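Long-range contacts in S-M checkpoint control protein rad4 (Schizosaccharomyces pombe, PDB 4BMD), which is essential for DNA replication and for the checkpoint that couples S and M phases; this chain holds its third and fourth BRCT domains: residues A[14-19]-A[49-54]; A[73-78]-A[96-101]; A[109-114]-A[142-147]. All coordinates share one frame; numbering follows the deposited sequence. Where two conformers were deposited one is given.

The three contacts follow one another along the chain and run from one end of a two-domain BRCT fragment to the other. Contact 1 pairs strands 17-20 and 52-55 in the parallel sheet of BRCT 3, and contact 3 pairs strands 111-115 and 146-149, the equivalent strands of BRCT 4; both sheets have strand order 2-1-3-4. Their centres lie about 39 Å apart on opposite sides of the chain's centre. Contact 2 sits between them, its centre about 16 Å from that of contact 1, which it touches where F18 and F52 meet W76, and about 24 Å from that of contact 3. The fragment thus repeats one strand pairing in two domains, which meet where W75 and F98 pack on helix 119-131.

Contact 1 (A[14-19]-A[49-54]); sequences KNLTFY and TIDFVV
T17 O is gripped by two successive backbone N-H groups, a sound bond from D51 N at 2.8 Å and a weak one from F52 N at 3.4 Å. The same threonine is tied again through its own amide: T17 N donates to D51 OD2 over 2.7 Å, nearly straight at 169°, reaching the anti side of the carboxylate 19° out of its plane. CG of D51 stands anti to its carbonyl carbon, beside the backbone N, and the carboxylate stands in for a backbone acceptor just where the pairing begins. L16 CD2 lies 3.6 Å from CG of this carboxylate, the two side chains crossing at about a right angle. Regular parallel pairing follows, with Y19 N bonded to F52 O and V54 N to Y19 O. On one face of the sheet F18 and F52 lie side by side and point the same way; their rings are nearly parallel, at 20°, but slid apart to 5.9 Å between centroids, so F18 CE2 meets F52 CD2 at 3.7 Å with little overlap. On the other face V53 CG1 comes to the Y19 ring edge, in its plane, 3.8 Å from CD2, while I50 CD1 packs against Y19 CB. Strand 17-20 is central in the BRCT sheet, with F18 bonded by its backbone to Q41 and S43; V53 bonds through its backbone to P70 and V72, on the side of strand 71-73, and helix 74-82 lies over the F18 and F52 face, bringing W76 to both rings and I77 to V54.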
# COMPACT_ATOMS: atom_id res chain seq x y z
N LYS A 14 -8.50 21.06 7.43
CA LYS A 14 -9.03 22.05 8.36
C LYS A 14 -9.85 21.38 9.46
O LYS A 14 -10.59 20.43 9.20
CB LYS A 14 -9.89 23.08 7.61
N ASN A 15 -9.71 21.89 10.68
CA ASN A 15 -10.44 21.39 11.85
C ASN A 15 -10.15 19.92 12.17
O ASN A 15 -10.96 19.25 12.81
CB ASN A 15 -11.94 21.62 11.70
CG ASN A 15 -12.29 23.08 11.47
OD1 ASN A 15 -11.60 23.97 11.95
ND2 ASN A 15 -13.38 23.32 10.74
N LEU A 16 -9.00 19.43 11.72
CA LEU A 16 -8.60 18.05 11.99
C LEU A 16 -7.33 17.99 12.83
O LEU A 16 -6.36 18.69 12.55
CB LEU A 16 -8.40 17.28 10.68
CG LEU A 16 -9.63 17.05 9.80
CD1 LEU A 16 -9.27 16.17 8.62
CD2 LEU A 16 -10.76 16.44 10.61
N THR A 17 -7.36 17.16 13.87
CA THR A 17 -6.19 16.97 14.72
C THR A 17 -5.64 15.56 14.55
O THR A 17 -6.39 14.58 14.58
CB THR A 17 -6.53 17.22 16.20
OG1 THR A 17 -7.24 18.45 16.34
CG2 THR A 17 -5.25 17.28 17.04
N PHE A 18 -4.33 15.46 14.37
CA PHE A 18 -3.68 14.18 14.11
C PHE A 18 -2.75 13.76 15.23
O PHE A 18 -2.13 14.60 15.89
CB PHE A 18 -2.92 14.23 12.78
CG PHE A 18 -3.80 14.44 11.58
CD1 PHE A 18 -4.11 15.72 11.16
CD2 PHE A 18 -4.30 13.36 10.88
CE1 PHE A 18 -4.92 15.92 10.05
CE2 PHE A 18 -5.11 13.56 9.77
CZ PHE A 18 -5.42 14.84 9.36
N TYR A 19 -2.65 12.45 15.45
CA TYR A 19 -1.77 11.88 16.45
C TYR A 19 -0.77 10.95 15.76
O TYR A 19 -1.14 9.90 15.24
CB TYR A 19 -2.58 11.12 17.50
CG TYR A 19 -1.77 10.31 18.48
CD1 TYR A 19 -1.27 10.88 19.64
CD2 TYR A 19 -1.52 8.96 18.26
CE1 TYR A 19 -0.54 10.13 20.55
CE2 TYR A 19 -0.79 8.20 19.16
CZ TYR A 19 -0.30 8.80 20.30
OH TYR A 19 0.43 8.05 21.20
N THR A 49 -10.23 15.16 20.99
CA THR A 49 -9.84 16.09 19.94
C THR A 49 -9.29 15.35 18.72
O THR A 49 -9.50 15.77 17.58
CB THR A 49 -8.78 17.08 20.46
OG1 THR A 49 -9.27 17.75 21.62
CG2 THR A 49 -8.44 18.12 19.39
N ILE A 50 -8.59 14.25 18.97
CA ILE A 50 -7.95 13.47 17.91
C ILE A 50 -8.94 12.96 16.86
O ILE A 50 -9.94 12.33 17.19
CB ILE A 50 -7.17 12.27 18.48
CG1 ILE A 50 -6.07 12.75 19.43
CG2 ILE A 50 -6.57 11.43 17.36
CD1 ILE A 50 -5.05 13.66 18.77
N ASP A 51 -8.65 13.25 15.60
CA ASP A 51 -9.48 12.79 14.49
C ASP A 51 -8.92 11.52 13.86
O ASP A 51 -9.66 10.60 13.54
CB ASP A 51 -9.63 13.88 13.43
CG ASP A 51 -10.40 15.08 13.93
OD1 ASP A 51 -11.65 15.04 13.91
OD2 ASP A 51 -9.76 16.07 14.34
N PHE A 52 -7.60 11.48 13.69
CA PHE A 52 -6.95 10.31 13.10
C PHE A 52 -5.65 9.97 13.81
O PHE A 52 -4.88 10.85 14.19
CB PHE A 52 -6.67 10.55 11.61
CG PHE A 52 -7.90 10.70 10.78
CD1 PHE A 52 -8.59 9.59 10.32
CD2 PHE A 52 -8.37 11.96 10.44
CE1 PHE A 52 -9.73 9.74 9.54
CE2 PHE A 52 -9.51 12.11 9.67
CZ PHE A 52 -10.19 11.00 9.22
N VAL A 53 -5.41 8.67 13.98
CA VAL A 53 -4.12 8.19 14.47
C VAL A 53 -3.29 7.72 13.29
O VAL A 53 -3.74 6.89 12.50
CB VAL A 53 -4.29 7.04 15.48
CG1 VAL A 53 -2.95 6.40 15.79
CG2 VAL A 53 -4.96 7.53 16.75
N VAL A 54 -2.08 8.26 13.16
CA VAL A 54 -1.22 7.94 12.03
C VAL A 54 -0.07 7.01 12.43
O VAL A 54 0.65 7.27 13.39
CB VAL A 54 -0.66 9.21 11.37
CG1 VAL A 54 0.11 8.86 10.10
CG2 VAL A 54 -1.79 10.17 11.05

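Contact 2 (A[73-78]-A[96-101]); sequences NEWWIE and KPFFRP
N73 and K96 bring their CA atoms to 5.3 Å where the chain leaves strand 71-73 for helix 74-82 and residues 96-101, without regular structure, pass beside it. N73 is the helix N-cap: a chi1 of 60° turns its side chain back over the helix start, where OD1 takes two weak capping bonds, from W75 N at 3.0 Å and W76 N at 3.4 Å. ND2 donates to L94 O; it also lies 2.9 Å from K96 O, at an angle too poor for a hydrogen bond. An alanine here would probably cost W75 N and W76 N their weak side-chain cap, though W76 N would keep N73 O, and leave L94 O without the ND2 donor. Residues 96-101 lie in the loop from helix 74-82 of one BRCT repeat to helix 104-107, ahead of the first sheet strand of the next. W75 and F98 cross at about a right angle as side chains, yet their planes stand only 29° apart and slide past one another, with W75 CZ3 at the F98 ring edge, 3.6 Å from CZ. N73 ND2 approaches the same ring at its edge, 3.8 Å from CE2. Helix 119-131 of BRCT 4 packs on both aromatics: H124 stacks on W75, and A128 and I131 touch F98.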
# COMPACT_ATOMS: atom_id res chain seq x y z
N ASN A 73 -2.28 4.82 7.99
CA ASN A 73 -0.85 5.09 7.85
C ASN A 73 -0.60 6.40 7.11
O ASN A 73 -1.55 7.05 6.66
CB ASN A 73 -0.11 3.91 7.20
CG ASN A 73 -0.61 3.58 5.80
OD1 ASN A 73 -1.04 4.45 5.05
ND2 ASN A 73 -0.55 2.30 5.45
N GLU A 74 0.66 6.78 6.97
CA GLU A 74 0.99 8.07 6.36
C GLU A 74 0.61 8.13 4.88
O GLU A 74 0.46 9.21 4.32
CB GLU A 74 2.47 8.41 6.55
CG GLU A 74 3.43 7.64 5.65
CD GLU A 74 4.00 6.41 6.32
OE1 GLU A 74 3.26 5.75 7.08
OE2 GLU A 74 5.19 6.11 6.09
N TRP A 75 0.46 6.96 4.26
CA TRP A 75 0.08 6.90 2.86
C TRP A 75 -1.36 7.38 2.65
O TRP A 75 -1.73 7.78 1.54
CB TRP A 75 0.26 5.48 2.31
CG TRP A 75 1.70 5.09 2.13
CD1 TRP A 75 2.78 5.91 2.23
CD2 TRP A 75 2.20 3.79 1.82
NE1 TRP A 75 3.94 5.20 2.00
CE2 TRP A 75 3.61 3.90 1.75
CE3 TRP A 75 1.61 2.54 1.59
CZ2 TRP A 75 4.43 2.80 1.46
CZ3 TRP A 75 2.42 1.46 1.30
CH2 TRP A 75 3.82 1.60 1.24
N TRP A 76 -2.15 7.34 3.71
CA TRP A 76 -3.51 7.88 3.68
C TRP A 76 -3.45 9.40 3.49
O TRP A 76 -4.26 9.98 2.78
CB TRP A 76 -4.25 7.54 4.97
CG TRP A 76 -5.62 8.14 5.08
CD1 TRP A 76 -6.80 7.57 4.71
CD2 TRP A 76 -5.95 9.43 5.61
NE1 TRP A 76 -7.84 8.42 4.97
CE2 TRP A 76 -7.35 9.57 5.52
CE3 TRP A 76 -5.19 10.49 6.14
CZ2 TRP A 76 -8.01 10.73 5.95
CZ3 TRP A 76 -5.85 11.63 6.56
CH2 TRP A 76 -7.25 11.74 6.46
N ILE A 77 -2.47 10.02 4.15
CA ILE A 77 -2.26 11.46 4.02
C ILE A 77 -1.84 11.80 2.60
O ILE A 77 -2.35 12.75 2.00
CB ILE A 77 -1.18 11.95 4.99
CG1 ILE A 77 -1.55 11.59 6.43
CG2 ILE A 77 -0.98 13.46 4.85
CD1 ILE A 77 -0.49 11.96 7.45
N GLU A 78 -0.90 11.02 2.06
CA GLU A 78 -0.40 11.23 0.71
C GLU A 78 -1.50 11.06 -0.33
O GLU A 78 -1.55 11.80 -1.31
CB GLU A 78 0.76 10.27 0.42
CG GLU A 78 1.92 10.39 1.38
CD GLU A 78 3.03 9.39 1.09
OE1 GLU A 78 2.94 8.69 0.06
OE2 GLU A 78 3.99 9.31 1.89
N LYS A 96 -4.17 1.73 5.34
CA LYS A 96 -4.26 1.24 6.71
C LYS A 96 -3.00 0.46 7.04
O LYS A 96 -2.27 0.05 6.13
CB LYS A 96 -5.48 0.33 6.86
CG LYS A 96 -6.80 1.06 6.90
CD LYS A 96 -7.96 0.09 7.07
CE LYS A 96 -8.02 -0.90 5.91
NZ LYS A 96 -8.23 -0.21 4.61
N PRO A 97 -2.72 0.26 8.34
CA PRO A 97 -1.62 -0.63 8.73
C PRO A 97 -1.83 -2.02 8.13
O PRO A 97 -2.90 -2.60 8.31
CB PRO A 97 -1.75 -0.69 10.25
CG PRO A 97 -2.37 0.61 10.62
CD PRO A 97 -3.32 0.93 9.50
N PHE A 98 -0.83 -2.53 7.42
CA PHE A 98 -0.97 -3.79 6.72
C PHE A 98 0.23 -4.71 6.91
O PHE A 98 0.12 -5.92 6.75
CB PHE A 98 -1.18 -3.54 5.22
CG PHE A 98 -0.04 -2.81 4.56
CD1 PHE A 98 1.06 -3.50 4.08
CD2 PHE A 98 -0.09 -1.43 4.40
CE1 PHE A 98 2.11 -2.82 3.48
CE2 PHE A 98 0.95 -0.76 3.79
CZ PHE A 98 2.05 -1.45 3.33
N PHE A 99 1.37 -4.12 7.25
CA PHE A 99 2.62 -4.88 7.30
C PHE A 99 2.66 -5.94 8.40
O PHE A 99 2.46 -5.64 9.58
CB PHE A 99 3.83 -3.96 7.42
CG PHE A 99 5.13 -4.70 7.55
CD1 PHE A 99 5.65 -5.39 6.47
CD2 PHE A 99 5.82 -4.71 8.75
CE1 PHE A 99 6.85 -6.08 6.59
CE2 PHE A 99 7.01 -5.40 8.87
CZ PHE A 99 7.52 -6.09 7.78
N ARG A 100 2.94 -7.17 7.99
CA ARG A 100 3.11 -8.28 8.92
C ARG A 100 4.38 -9.04 8.58
O ARG A 100 4.50 -9.60 7.49
CB ARG A 100 1.90 -9.22 8.87
CG ARG A 100 0.62 -8.62 9.44
CD ARG A 100 -0.53 -9.61 9.33
NE ARG A 100 -1.73 -9.14 10.03
CZ ARG A 100 -2.66 -8.37 9.47
NH1 ARG A 100 -2.55 -7.99 8.21
NH2 ARG A 100 -3.72 -7.99 10.18
N PRO A 101 5.34 -9.07 9.52
CA PRO A 101 6.63 -9.75 9.33
C PRO A 101 6.49 -11.23 9.00
O PRO A 101 7.42 -11.82 8.44
CB PRO A 101 7.32 -9.57 10.69
CG PRO A 101 6.72 -8.33 11.25
CD PRO A 101 5.28 -8.36 10.81

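Contact 3 (A[109-114]-A[142-147]); sequences GLSIHL and VQRSIL
S145 turns its OG anti to its own carbonyl carbon (chi1 -53°), beside the backbone N, and there it meets the amide of S111: S111 N donates to S145 OG at 3.0 Å with a fairly straight 162°. In the one of two deposited conformers of S111 given here, OG stands between the backbone N and the carbonyl carbon (chi1 55°), 2.8 Å from S145 N; a return bond from S145 N to S111 OG rests on that conformer and is doubtful. S111 O takes I146 N at 3.0 Å and, weakly, S145 N. Beyond the two serines the strands run parallel as the first and third of the BRCT 4 sheet, H113 N bonding to I146 O at 3.0 Å. On one face I112 and I146 lie side by side and point the same way, CG2 to CG2 at 4.2 Å, while L110 CD1 makes a longer approach to I146 CD1. On the other, L147 CD1 sits at the H113 ring edge, 3.6 Å from CD2. The ring's nitrogens are held from outside the pair: ND1 bonds to H137 O on strand 135-137 and NE2 to K162 NZ on helix 157-168, two bonds that would hold the ring's rotation. Because a carbonyl can only accept and a protonated lysine can only donate, this pattern is consistent with a neutral H113 carrying its proton on ND1.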
# COMPACT_ATOMS: atom_id res chain seq x y z
N GLY A 109 12.27 -13.89 -2.40
CA GLY A 109 12.73 -14.55 -3.61
C GLY A 109 11.82 -14.32 -4.80
O GLY A 109 12.19 -14.62 -5.94
N LEU A 110 10.63 -13.80 -4.54
CA LEU A 110 9.66 -13.56 -5.61
C LEU A 110 9.97 -12.29 -6.39
O LEU A 110 10.03 -11.20 -5.83
CB LEU A 110 8.24 -13.48 -5.04
CG LEU A 110 7.66 -14.76 -4.43
CD1 LEU A 110 6.24 -14.52 -3.96
CD2 LEU A 110 7.71 -15.91 -5.43
N SER A 111 10.18 -12.45 -7.69
CA SER A 111 10.40 -11.31 -8.58
C SER A 111 9.08 -10.92 -9.23
O SER A 111 8.46 -11.71 -9.95
CB SER A 111 11.45 -11.65 -9.64
OG SER A 111 11.09 -12.81 -10.36
N ILE A 112 8.64 -9.69 -8.98
CA ILE A 112 7.34 -9.23 -9.45
C ILE A 112 7.42 -7.99 -10.34
O ILE A 112 8.11 -7.03 -10.01
CB ILE A 112 6.39 -8.93 -8.26
CG1 ILE A 112 6.37 -10.10 -7.28
CG2 ILE A 112 4.99 -8.61 -8.76
CD1 ILE A 112 5.45 -9.89 -6.09
N HIS A 113 6.71 -8.03 -11.46
CA HIS A 113 6.56 -6.86 -12.31
C HIS A 113 5.10 -6.42 -12.34
O HIS A 113 4.20 -7.26 -12.47
CB HIS A 113 7.05 -7.15 -13.73
CG HIS A 113 6.83 -6.01 -14.69
ND1 HIS A 113 7.47 -4.80 -14.55
CD2 HIS A 113 6.04 -5.91 -15.78
CE1 HIS A 113 7.08 -3.99 -15.52
NE2 HIS A 113 6.21 -4.64 -16.28
N LEU A 114 4.87 -5.12 -12.23
CA LEU A 114 3.51 -4.58 -12.15
C LEU A 114 3.06 -3.97 -13.47
O LEU A 114 3.84 -3.31 -14.16
CB LEU A 114 3.44 -3.53 -11.05
CG LEU A 114 4.00 -3.93 -9.68
CD1 LEU A 114 3.99 -2.75 -8.72
CD2 LEU A 114 3.23 -5.10 -9.11
N VAL A 142 12.02 -12.35 -18.85
CA VAL A 142 11.73 -13.77 -18.96
C VAL A 142 11.75 -14.44 -17.58
O VAL A 142 10.96 -15.34 -17.30
CB VAL A 142 12.74 -14.48 -19.90
CG1 VAL A 142 12.48 -15.98 -19.94
CG2 VAL A 142 12.66 -13.88 -21.29
N GLN A 143 12.64 -13.97 -16.71
CA GLN A 143 12.82 -14.58 -15.40
C GLN A 143 12.07 -13.87 -14.27
O GLN A 143 12.61 -13.70 -13.18
CB GLN A 143 14.31 -14.67 -15.05
CG GLN A 143 15.10 -15.60 -15.96
CD GLN A 143 16.54 -15.74 -15.54
OE1 GLN A 143 16.99 -15.08 -14.59
NE2 GLN A 143 17.29 -16.59 -16.23
N ARG A 144 10.83 -13.47 -14.53
CA ARG A 144 9.98 -12.91 -13.49
C ARG A 144 9.09 -14.00 -12.91
O ARG A 144 8.58 -14.85 -13.64
CB ARG A 144 9.11 -11.78 -14.04
CG ARG A 144 9.89 -10.65 -14.70
CD ARG A 144 10.69 -9.85 -13.69
NE ARG A 144 11.46 -8.80 -14.34
CZ ARG A 144 12.72 -8.94 -14.74
NH1 ARG A 144 13.35 -10.09 -14.56
NH2 ARG A 144 13.34 -7.93 -15.33
N SER A 145 8.92 -13.98 -11.59
CA SER A 145 8.06 -14.95 -10.93
C SER A 145 6.59 -14.65 -11.23
O SER A 145 5.81 -15.56 -11.51
CB SER A 145 8.28 -14.92 -9.41
OG SER A 145 9.65 -15.07 -9.09
N ILE A 146 6.24 -13.37 -11.17
CA ILE A 146 4.84 -12.95 -11.26
C ILE A 146 4.67 -11.68 -12.08
O ILE A 146 5.40 -10.70 -11.89
CB ILE A 146 4.26 -12.68 -9.85
CG1 ILE A 146 4.20 -13.96 -9.02
CG2 ILE A 146 2.88 -12.04 -9.94
CD1 ILE A 146 3.83 -13.72 -7.57
N LEU A 147 3.72 -11.69 -13.00
CA LEU A 147 3.24 -10.47 -13.62
C LEU A 147 1.93 -10.08 -12.94
O LEU A 147 0.90 -10.71 -13.16
CB LEU A 147 3.00 -10.65 -15.11
CG LEU A 147 2.39 -9.43 -15.81
CD1 LEU A 147 3.36 -8.25 -15.79
CD2 LEU A 147 1.96 -9.76 -17.23